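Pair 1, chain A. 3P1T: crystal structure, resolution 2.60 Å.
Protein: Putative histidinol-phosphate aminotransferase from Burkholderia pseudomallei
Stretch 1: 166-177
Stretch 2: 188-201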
# COMPACT_ATOMS: atom_id res chain seq x y z
N LYS A 166 -14.29 -16.20 15.97
CA LYS A 166 -13.52 -14.95 15.86
C LYS A 166 -14.48 -13.81 15.59
O LYS A 166 -15.51 -14.01 14.95
CB LYS A 166 -12.44 -15.01 14.77
CG LYS A 166 -11.37 -16.08 14.98
CD LYS A 166 -10.52 -15.85 16.21
CE LYS A 166 -9.79 -17.12 16.54
NZ LYS A 166 -8.97 -16.98 17.77
N LEU A 167 -14.13 -12.59 16.06
CA LEU A 167 -14.94 -11.40 15.82
C LEU A 167 -14.07 -10.21 15.46
O LEU A 167 -13.12 -9.89 16.18
CB LEU A 167 -15.79 -11.08 17.06
CG LEU A 167 -16.74 -9.88 16.97
CD1 LEU A 167 -17.86 -10.12 15.98
CD2 LEU A 167 -17.33 -9.56 18.31
N LEU A 168 -14.39 -9.56 14.33
CA LEU A 168 -13.75 -8.32 13.89
C LEU A 168 -14.79 -7.20 13.89
O LEU A 168 -15.80 -7.31 13.17
CB LEU A 168 -13.08 -8.45 12.51
CG LEU A 168 -12.57 -7.12 11.89
CD1 LEU A 168 -11.44 -6.49 12.72
CD2 LEU A 168 -12.12 -7.33 10.45
N ILE A 169 -14.57 -6.15 14.68
CA ILE A 169 -15.48 -5.01 14.71
C ILE A 169 -14.80 -3.87 13.97
O ILE A 169 -13.75 -3.39 14.40
CB ILE A 169 -15.94 -4.59 16.14
CG1 ILE A 169 -16.61 -5.77 16.91
CG2 ILE A 169 -16.86 -3.34 16.10
CD1 ILE A 169 -17.96 -6.34 16.29
N ASP A 170 -15.39 -3.46 12.87
CA ASP A 170 -14.89 -2.36 12.05
C ASP A 170 -15.49 -1.05 12.60
O ASP A 170 -16.66 -0.74 12.36
CB ASP A 170 -15.24 -2.61 10.56
CG ASP A 170 -14.95 -1.49 9.58
OD1 ASP A 170 -14.59 -0.38 10.02
OD2 ASP A 170 -15.09 -1.73 8.36
N GLU A 171 -14.68 -0.31 13.37
CA GLU A 171 -15.10 0.92 14.03
C GLU A 171 -14.72 2.18 13.22
O GLU A 171 -14.39 3.20 13.82
CB GLU A 171 -14.51 0.99 15.44
CG GLU A 171 -15.28 0.14 16.45
CD GLU A 171 -14.95 0.34 17.92
OE1 GLU A 171 -13.79 0.69 18.23
OE2 GLU A 171 -15.84 0.10 18.77
N THR A 172 -14.88 2.13 11.87
CA THR A 172 -14.59 3.25 10.96
C THR A 172 -15.36 4.52 11.37
O THR A 172 -14.79 5.63 11.32
CB THR A 172 -14.95 2.87 9.50
OG1 THR A 172 -14.02 1.89 9.04
CG2 THR A 172 -14.91 4.05 8.53
N TYR A 173 -16.62 4.38 11.81
CA TYR A 173 -17.44 5.55 12.11
C TYR A 173 -17.60 5.83 13.62
O TYR A 173 -18.43 6.67 13.97
CB TYR A 173 -18.84 5.40 11.45
CG TYR A 173 -18.74 5.39 9.93
CD1 TYR A 173 -18.55 6.57 9.21
CD2 TYR A 173 -18.71 4.19 9.22
CE1 TYR A 173 -18.35 6.56 7.83
CE2 TYR A 173 -18.55 4.17 7.84
CZ TYR A 173 -18.37 5.36 7.15
OH TYR A 173 -18.23 5.34 5.78
N VAL A 174 -16.80 5.19 14.49
CA VAL A 174 -16.90 5.34 15.95
C VAL A 174 -16.73 6.82 16.43
O VAL A 174 -17.33 7.18 17.43
CB VAL A 174 -15.89 4.43 16.70
CG1 VAL A 174 -14.45 4.94 16.56
CG2 VAL A 174 -16.26 4.27 18.18
N ASP A 175 -15.95 7.65 15.72
CA ASP A 175 -15.70 9.03 16.17
C ASP A 175 -16.99 9.94 16.13
O ASP A 175 -17.02 10.98 16.79
CB ASP A 175 -14.57 9.67 15.37
CG ASP A 175 -13.17 9.44 15.94
OD1 ASP A 175 -13.05 8.73 16.98
OD2 ASP A 175 -12.20 10.01 15.39
N TYR A 176 -18.05 9.50 15.44
CA TYR A 176 -19.31 10.23 15.41
C TYR A 176 -20.35 9.56 16.31
O TYR A 176 -21.53 9.94 16.27
CB TYR A 176 -19.82 10.32 13.96
CG TYR A 176 -18.79 10.85 12.99
CD1 TYR A 176 -18.44 12.20 12.99
CD2 TYR A 176 -18.14 10.01 12.10
CE1 TYR A 176 -17.47 12.70 12.11
CE2 TYR A 176 -17.17 10.48 11.23
CZ TYR A 176 -16.85 11.83 11.23
OH TYR A 176 -15.90 12.28 10.34
N SER A 177 -19.93 8.55 17.10
CA SER A 177 -20.85 7.78 17.93
C SER A 177 -20.98 8.34 19.37
O SER A 177 -20.42 9.39 19.73
CB SER A 177 -20.43 6.32 17.98
OG SER A 177 -19.30 6.15 18.82
N GLU A 188 -8.09 -12.60 22.78
CA GLU A 188 -7.80 -13.92 22.19
C GLU A 188 -8.58 -14.15 20.87
O GLU A 188 -7.96 -14.53 19.87
CB GLU A 188 -8.15 -15.03 23.21
CG GLU A 188 -7.71 -16.45 22.86
CD GLU A 188 -8.26 -17.56 23.76
OE1 GLU A 188 -8.28 -17.38 25.00
OE2 GLU A 188 -8.63 -18.63 23.22
N ASN A 189 -9.90 -13.85 20.84
CA ASN A 189 -10.76 -14.11 19.68
C ASN A 189 -11.50 -12.86 19.17
O ASN A 189 -12.55 -12.98 18.52
CB ASN A 189 -11.80 -15.16 20.09
CG ASN A 189 -11.20 -16.38 20.71
OD1 ASN A 189 -10.34 -17.06 20.13
ND2 ASN A 189 -11.59 -16.64 21.94
N GLU A 190 -10.95 -11.68 19.45
CA GLU A 190 -11.59 -10.44 19.04
C GLU A 190 -10.54 -9.42 18.59
O GLU A 190 -9.50 -9.25 19.23
CB GLU A 190 -12.46 -9.88 20.18
CG GLU A 190 -13.43 -8.80 19.75
CD GLU A 190 -14.39 -8.27 20.79
OE1 GLU A 190 -14.56 -8.90 21.86
OE2 GLU A 190 -15.00 -7.20 20.53
N LEU A 191 -10.83 -8.78 17.46
CA LEU A 191 -10.02 -7.73 16.86
C LEU A 191 -10.88 -6.49 16.56
O LEU A 191 -12.10 -6.60 16.41
CB LEU A 191 -9.33 -8.23 15.57
CG LEU A 191 -8.29 -9.32 15.75
CD1 LEU A 191 -8.88 -10.68 15.42
CD2 LEU A 191 -7.10 -9.09 14.84
N VAL A 192 -10.25 -5.33 16.48
CA VAL A 192 -10.98 -4.09 16.18
C VAL A 192 -10.15 -3.30 15.12
O VAL A 192 -8.92 -3.31 15.14
CB VAL A 192 -11.31 -3.25 17.47
CG1 VAL A 192 -10.11 -2.99 18.35
CG2 VAL A 192 -12.05 -1.96 17.16
N PHE A 193 -10.86 -2.68 14.16
CA PHE A 193 -10.25 -1.85 13.12
C PHE A 193 -10.71 -0.39 13.26
O PHE A 193 -11.89 -0.13 13.45
CB PHE A 193 -10.59 -2.39 11.73
CG PHE A 193 -10.18 -1.49 10.58
CD1 PHE A 193 -8.89 -1.53 10.07
CD2 PHE A 193 -11.10 -0.60 10.01
CE1 PHE A 193 -8.51 -0.69 9.02
CE2 PHE A 193 -10.72 0.25 8.96
CZ PHE A 193 -9.43 0.18 8.46
N ARG A 194 -9.76 0.56 13.14
CA ARG A 194 -9.99 2.01 13.13
C ARG A 194 -9.46 2.58 11.83
O ARG A 194 -8.36 2.19 11.39
CB ARG A 194 -9.35 2.71 14.34
CG ARG A 194 -9.91 2.31 15.69
CD ARG A 194 -11.25 2.92 15.95
NE ARG A 194 -11.82 2.48 17.23
CZ ARG A 194 -11.69 3.14 18.37
NH1 ARG A 194 -10.99 4.27 18.42
NH2 ARG A 194 -12.25 2.67 19.48
N SER A 195 -10.22 3.51 11.20
CA SER A 195 -9.88 4.16 9.93
C SER A 195 -9.37 5.59 10.16
O SER A 195 -9.85 6.25 11.08
CB SER A 195 -11.11 4.20 9.03
OG SER A 195 -10.86 4.79 7.76
N PHE A 196 -8.44 6.07 9.30
CA PHE A 196 -7.97 7.45 9.39
C PHE A 196 -8.58 8.28 8.26
O PHE A 196 -8.21 9.44 8.05
CB PHE A 196 -6.42 7.53 9.39
CG PHE A 196 -5.77 6.80 10.55
CD1 PHE A 196 -5.85 7.30 11.85
CD2 PHE A 196 -5.12 5.59 10.35
CE1 PHE A 196 -5.32 6.59 12.93
CE2 PHE A 196 -4.57 4.89 11.43
CZ PHE A 196 -4.67 5.40 12.71
N SER A 197 -9.55 7.69 7.54
CA SER A 197 -10.18 8.28 6.36
C SER A 197 -11.28 9.33 6.68
O SER A 197 -11.52 10.22 5.85
CB SER A 197 -10.79 7.19 5.49
OG SER A 197 -9.81 6.38 4.86
N LYS A 198 -11.95 9.23 7.85
CA LYS A 198 -13.08 10.12 8.11
C LYS A 198 -12.65 11.26 9.02
O LYS A 198 -12.04 12.20 8.53
CB LYS A 198 -14.28 9.33 8.69
CG LYS A 198 -14.61 8.01 7.99
CD LYS A 198 -14.82 8.11 6.46
CE LYS A 198 -15.02 6.77 5.82
NZ LYS A 198 -14.90 6.87 4.35
N SER A 199 -12.96 11.18 10.32
CA SER A 199 -12.64 12.18 11.33
C SER A 199 -11.20 12.70 11.24
O SER A 199 -10.99 13.89 11.49
CB SER A 199 -12.86 11.58 12.71
OG SER A 199 -12.44 10.23 12.76
N TYR A 200 -10.21 11.83 10.90
CA TYR A 200 -8.79 12.18 10.81
C TYR A 200 -8.43 12.88 9.48
O TYR A 200 -7.35 13.45 9.37
CB TYR A 200 -7.91 10.94 11.00
CG TYR A 200 -7.88 10.43 12.42
CD1 TYR A 200 -8.85 9.55 12.89
CD2 TYR A 200 -6.86 10.81 13.30
CE1 TYR A 200 -8.81 9.06 14.20
CE2 TYR A 200 -6.81 10.33 14.62
CZ TYR A 200 -7.79 9.46 15.06
OH TYR A 200 -7.76 8.97 16.35
N GLY A 201 -9.34 12.82 8.50
CA GLY A 201 -9.19 13.47 7.20
C GLY A 201 -8.11 12.97 6.26
O GLY A 201 -7.61 13.74 5.43
O HOH W 1 -12.17 4.97 13.28

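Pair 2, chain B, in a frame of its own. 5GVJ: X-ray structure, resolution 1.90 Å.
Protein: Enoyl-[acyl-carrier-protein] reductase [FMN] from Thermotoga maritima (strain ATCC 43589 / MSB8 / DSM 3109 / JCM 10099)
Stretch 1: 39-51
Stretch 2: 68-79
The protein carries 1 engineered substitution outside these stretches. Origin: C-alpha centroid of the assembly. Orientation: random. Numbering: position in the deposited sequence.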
# COMPACT_ATOMS: atom_id res chain seq x y z
N GLY B 39 6.50 -22.69 6.49
CA GLY B 39 5.69 -21.53 6.81
C GLY B 39 4.59 -21.90 7.77
O GLY B 39 4.65 -22.93 8.44
N LEU B 40 3.56 -21.06 7.84
CA LEU B 40 2.41 -21.38 8.67
C LEU B 40 1.20 -21.62 7.78
O LEU B 40 0.60 -20.68 7.27
CB LEU B 40 2.10 -20.28 9.69
CG LEU B 40 1.09 -20.75 10.73
CD1 LEU B 40 1.79 -21.54 11.84
CD2 LEU B 40 0.28 -19.57 11.32
N GLY B 41 0.85 -22.89 7.59
CA GLY B 41 -0.42 -23.20 6.96
C GLY B 41 -1.56 -22.87 7.90
O GLY B 41 -1.43 -22.91 9.12
N ILE B 42 -2.70 -22.51 7.32
CA ILE B 42 -3.82 -22.05 8.13
C ILE B 42 -5.09 -22.65 7.56
O ILE B 42 -5.37 -22.51 6.36
CB ILE B 42 -3.93 -20.52 8.19
CG1 ILE B 42 -2.76 -19.95 8.99
CG2 ILE B 42 -5.26 -20.12 8.81
CD1 ILE B 42 -2.67 -18.40 8.96
N ILE B 43 -5.84 -23.36 8.40
CA ILE B 43 -7.13 -23.92 8.02
C ILE B 43 -8.17 -22.82 8.16
O ILE B 43 -8.32 -22.22 9.23
CB ILE B 43 -7.49 -25.12 8.92
CG1 ILE B 43 -6.52 -26.28 8.68
CG2 ILE B 43 -8.93 -25.55 8.68
CD1 ILE B 43 -6.64 -27.40 9.73
N GLY B 44 -8.89 -22.55 7.07
CA GLY B 44 -9.96 -21.56 7.13
C GLY B 44 -11.27 -22.19 7.57
O GLY B 44 -11.85 -23.00 6.85
N SER B 45 -11.74 -21.83 8.76
CA SER B 45 -12.94 -22.45 9.32
C SER B 45 -14.20 -21.64 9.05
O SER B 45 -15.26 -21.98 9.59
CB SER B 45 -12.77 -22.69 10.83
OG SER B 45 -12.91 -21.49 11.58
N GLY B 46 -14.11 -20.59 8.24
CA GLY B 46 -15.20 -19.64 8.12
C GLY B 46 -16.53 -20.28 7.78
O GLY B 46 -17.58 -19.81 8.25
N ALA B 47 -16.51 -21.35 6.98
CA ALA B 47 -17.72 -22.06 6.56
C ALA B 47 -17.86 -23.41 7.25
O ALA B 47 -18.60 -24.27 6.77
CB ALA B 47 -17.72 -22.25 5.04
N MET B 48 -17.17 -23.62 8.37
CA MET B 48 -17.12 -24.92 8.99
C MET B 48 -18.02 -24.98 10.23
O MET B 48 -18.23 -23.98 10.92
CB MET B 48 -15.69 -25.29 9.38
CG MET B 48 -14.79 -25.68 8.22
SD MET B 48 -13.19 -26.21 8.86
CE MET B 48 -12.24 -26.50 7.37
N LYS B 49 -18.57 -26.17 10.47
CA LYS B 49 -19.15 -26.55 11.75
C LYS B 49 -18.09 -27.26 12.58
O LYS B 49 -17.09 -27.75 12.03
CB LYS B 49 -20.36 -27.46 11.53
CG LYS B 49 -21.55 -26.75 10.89
CD LYS B 49 -22.70 -27.70 10.59
CE LYS B 49 -23.22 -27.51 9.17
NZ LYS B 49 -22.88 -26.17 8.62
N PRO B 50 -18.25 -27.30 13.91
CA PRO B 50 -17.20 -27.91 14.75
C PRO B 50 -16.73 -29.27 14.26
O PRO B 50 -15.52 -29.52 14.25
CB PRO B 50 -17.88 -27.99 16.12
CG PRO B 50 -18.80 -26.84 16.14
CD PRO B 50 -19.33 -26.72 14.73
N ASP B 51 -17.65 -30.14 13.82
CA ASP B 51 -17.23 -31.45 13.33
C ASP B 51 -16.31 -31.32 12.13
O ASP B 51 -15.30 -32.02 12.04
CB ASP B 51 -18.45 -32.29 12.96
CG ASP B 51 -18.99 -33.08 14.13
OD1 ASP B 51 -18.17 -33.69 14.85
OD2 ASP B 51 -20.23 -33.10 14.33
N PHE B 68 0.70 -25.05 12.72
CA PHE B 68 -0.33 -24.64 11.79
C PHE B 68 -1.31 -23.77 12.56
O PHE B 68 -1.33 -23.77 13.79
CB PHE B 68 -1.05 -25.85 11.18
CG PHE B 68 -1.82 -26.65 12.20
CD1 PHE B 68 -1.18 -27.60 12.98
CD2 PHE B 68 -3.18 -26.43 12.40
CE1 PHE B 68 -1.88 -28.32 13.92
CE2 PHE B 68 -3.89 -27.15 13.34
CZ PHE B 68 -3.24 -28.09 14.10
N GLY B 69 -2.12 -23.02 11.82
CA GLY B 69 -3.14 -22.18 12.42
C GLY B 69 -4.53 -22.56 11.95
O GLY B 69 -4.72 -23.31 10.98
N VAL B 70 -5.51 -22.05 12.69
CA VAL B 70 -6.92 -22.08 12.30
C VAL B 70 -7.42 -20.65 12.34
O VAL B 70 -7.26 -19.95 13.35
CB VAL B 70 -7.77 -22.96 13.23
CG1 VAL B 70 -9.24 -22.76 12.93
CG2 VAL B 70 -7.39 -24.44 13.08
N ASN B 71 -8.03 -20.21 11.25
CA ASN B 71 -8.68 -18.90 11.19
C ASN B 71 -10.16 -19.04 11.53
O ASN B 71 -10.87 -19.85 10.93
CB ASN B 71 -8.53 -18.27 9.81
CG ASN B 71 -9.19 -16.91 9.71
OD1 ASN B 71 -8.80 -15.97 10.41
ND2 ASN B 71 -10.21 -16.81 8.87
N ILE B 72 -10.62 -18.24 12.48
CA ILE B 72 -12.00 -18.27 12.94
C ILE B 72 -12.66 -16.94 12.58
O ILE B 72 -12.09 -15.88 12.86
CB ILE B 72 -12.07 -18.53 14.46
CG1 ILE B 72 -11.62 -19.97 14.75
CG2 ILE B 72 -13.46 -18.25 15.00
CD1 ILE B 72 -11.58 -20.31 16.20
N ILE B 73 -13.83 -17.01 11.96
CA ILE B 73 -14.61 -15.81 11.63
C ILE B 73 -15.55 -15.51 12.79
O ILE B 73 -16.43 -16.32 13.11
CB ILE B 73 -15.39 -15.99 10.32
CG1 ILE B 73 -14.43 -16.31 9.17
CG2 ILE B 73 -16.17 -14.72 10.03
CD1 ILE B 73 -13.40 -15.23 8.94
N LEU B 74 -15.39 -14.33 13.38
CA LEU B 74 -16.09 -14.00 14.63
C LEU B 74 -17.60 -13.95 14.46
O LEU B 74 -18.33 -14.22 15.41
CB LEU B 74 -15.57 -12.68 15.18
CG LEU B 74 -14.14 -12.73 15.71
CD1 LEU B 74 -13.59 -11.32 15.86
CD2 LEU B 74 -14.07 -13.48 17.04
N VAL B 75 -18.08 -13.59 13.26
CA VAL B 75 -19.52 -13.50 13.02
C VAL B 75 -20.16 -14.85 12.71
O VAL B 75 -21.38 -14.92 12.54
CB VAL B 75 -19.82 -12.50 11.88
CG1 VAL B 75 -19.21 -11.15 12.19
CG2 VAL B 75 -19.28 -13.02 10.56
N SER B 76 -19.37 -15.91 12.63
CA SER B 76 -19.95 -17.22 12.40
C SER B 76 -20.84 -17.62 13.57
O SER B 76 -20.50 -17.35 14.73
CB SER B 76 -18.86 -18.27 12.19
OG SER B 76 -19.36 -19.57 12.43
N PRO B 77 -21.99 -18.24 13.32
CA PRO B 77 -22.82 -18.74 14.43
C PRO B 77 -22.12 -19.78 15.29
O PRO B 77 -22.53 -20.00 16.43
CB PRO B 77 -24.04 -19.35 13.72
CG PRO B 77 -23.57 -19.63 12.34
CD PRO B 77 -22.58 -18.56 12.00
N TRP B 78 -21.08 -20.44 14.77
CA TRP B 78 -20.38 -21.48 15.51
C TRP B 78 -19.07 -20.99 16.13
O TRP B 78 -18.21 -21.82 16.47
CB TRP B 78 -20.11 -22.68 14.61
CG TRP B 78 -21.34 -23.32 14.03
CD1 TRP B 78 -21.89 -23.09 12.80
CD2 TRP B 78 -22.15 -24.33 14.65
NE1 TRP B 78 -23.00 -23.88 12.62
CE2 TRP B 78 -23.18 -24.65 13.74
CE3 TRP B 78 -22.11 -24.98 15.89
CZ2 TRP B 78 -24.17 -25.59 14.03
CZ3 TRP B 78 -23.09 -25.92 16.17
CH2 TRP B 78 -24.10 -26.22 15.25
N ALA B 79 -18.91 -19.68 16.29
CA ALA B 79 -17.60 -19.14 16.66
C ALA B 79 -17.15 -19.63 18.04
O ALA B 79 -16.02 -20.09 18.20
CB ALA B 79 -17.63 -17.61 16.61
O HOH W 2 -15.15 -19.50 11.53
O HOH W 3 -11.80 -18.79 7.34
O HOH W 4 -18.02 -21.08 10.72

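The sharpest difference lies where the first strand gives way to a turn. In pair 1 this position is A:Glu171, whose carboxylate reaches across to a charged side chain; in pair 2 it is B:Ser45, whose short side chain reaches a backbone carbonyl of the second strand. A:Glu171 OE1 accepts hydrogen bonds from A:Arg194 NE and A:Arg194 NH2, each at 2.8 Å, and the pair forms a salt bridge. The CA-to-CB bond of A:Arg194 points away from the first stretch, but its end comes back, and A:Val174 CG1 lies over one face of the guanidinium, 3.7 Å from A:Arg194 NE. At the matching positions B:Ser45 OG donates to B:Asn71 O at 2.7 Å, while B:Ile72, the counterpart of A:Arg194, points away and adds little.

The backbones nevertheless superpose to 0.9 Å over 14 central residues. Both pairs are adjacent parallel strands, with axes at 17° in pair 1 and 31° in pair 2, and each first strand leads into a type I turn, A:Glu171 to A:Val174 or B:Ser45 to B:Met48. The same ladder joins them. A:Leu191 N to A:Leu167 O (2.8 Å) corresponds to B:Gly69 N to B:Gly41 O (2.8 Å), and the alternation continues to A:Glu171 N with A:Phe193 O (2.8 Å) and B:Ser45 N with B:Asn71 O (3.1 Å).

On the face carrying A:Leu168, A:Leu191 and A:Phe193, A:Leu168 CD1 packs 3.9 Å from A:Leu191 CB. B:Ile42 matches A:Leu168, but the position of A:Leu191 is held by B:Gly69, where an ideal CB would lie only 3.2 Å from B:Ile42 CG1 and 3.4 Å from B:Leu40 CD2. The next contact along is kept: A:Leu168 CD1 lies 4.3 Å from A:Phe193 CB, and B:Ile42 CG2 lies 3.9 Å from B:Asn71 CB. On the other face, A:Val192 and B:Val70 nearly coincide, and B:Ile43 CB packs 4.2 Å from B:Val70 CG2.

Just after the first strand A:Thr172 matches B:Gly46, and at the end of the second A:Ser195 matches B:Ile73. A:Thr172 OG1 is 3.7 Å from A:Ser195 CB, whereas B:Ile73 CG1 approaches B:Gly46 CA to 3.6 Å, leaving a tight fit for any CB there. Water joins the stretches in both: water 1 donates to A:Glu171 O (2.9 Å) and accepts from A:Ser195 N (3.2 Å), while water 2 donates to B:Ser45 OG (3.0 Å) and accepts from B:Ile73 N (2.9 Å).

The far ends diverge. A:Ser199 OG donates to A:Asp175 OD2 at 2.7 Å, but in pair 2 B:Trp78 packs against B:Lys49 and B:Pro50, with B:Lys49 CG over the face of its ring, 3.7 Å from B:Trp78 NE1, and B:Pro50 CD 3.5 Å from B:Trp78 CE3.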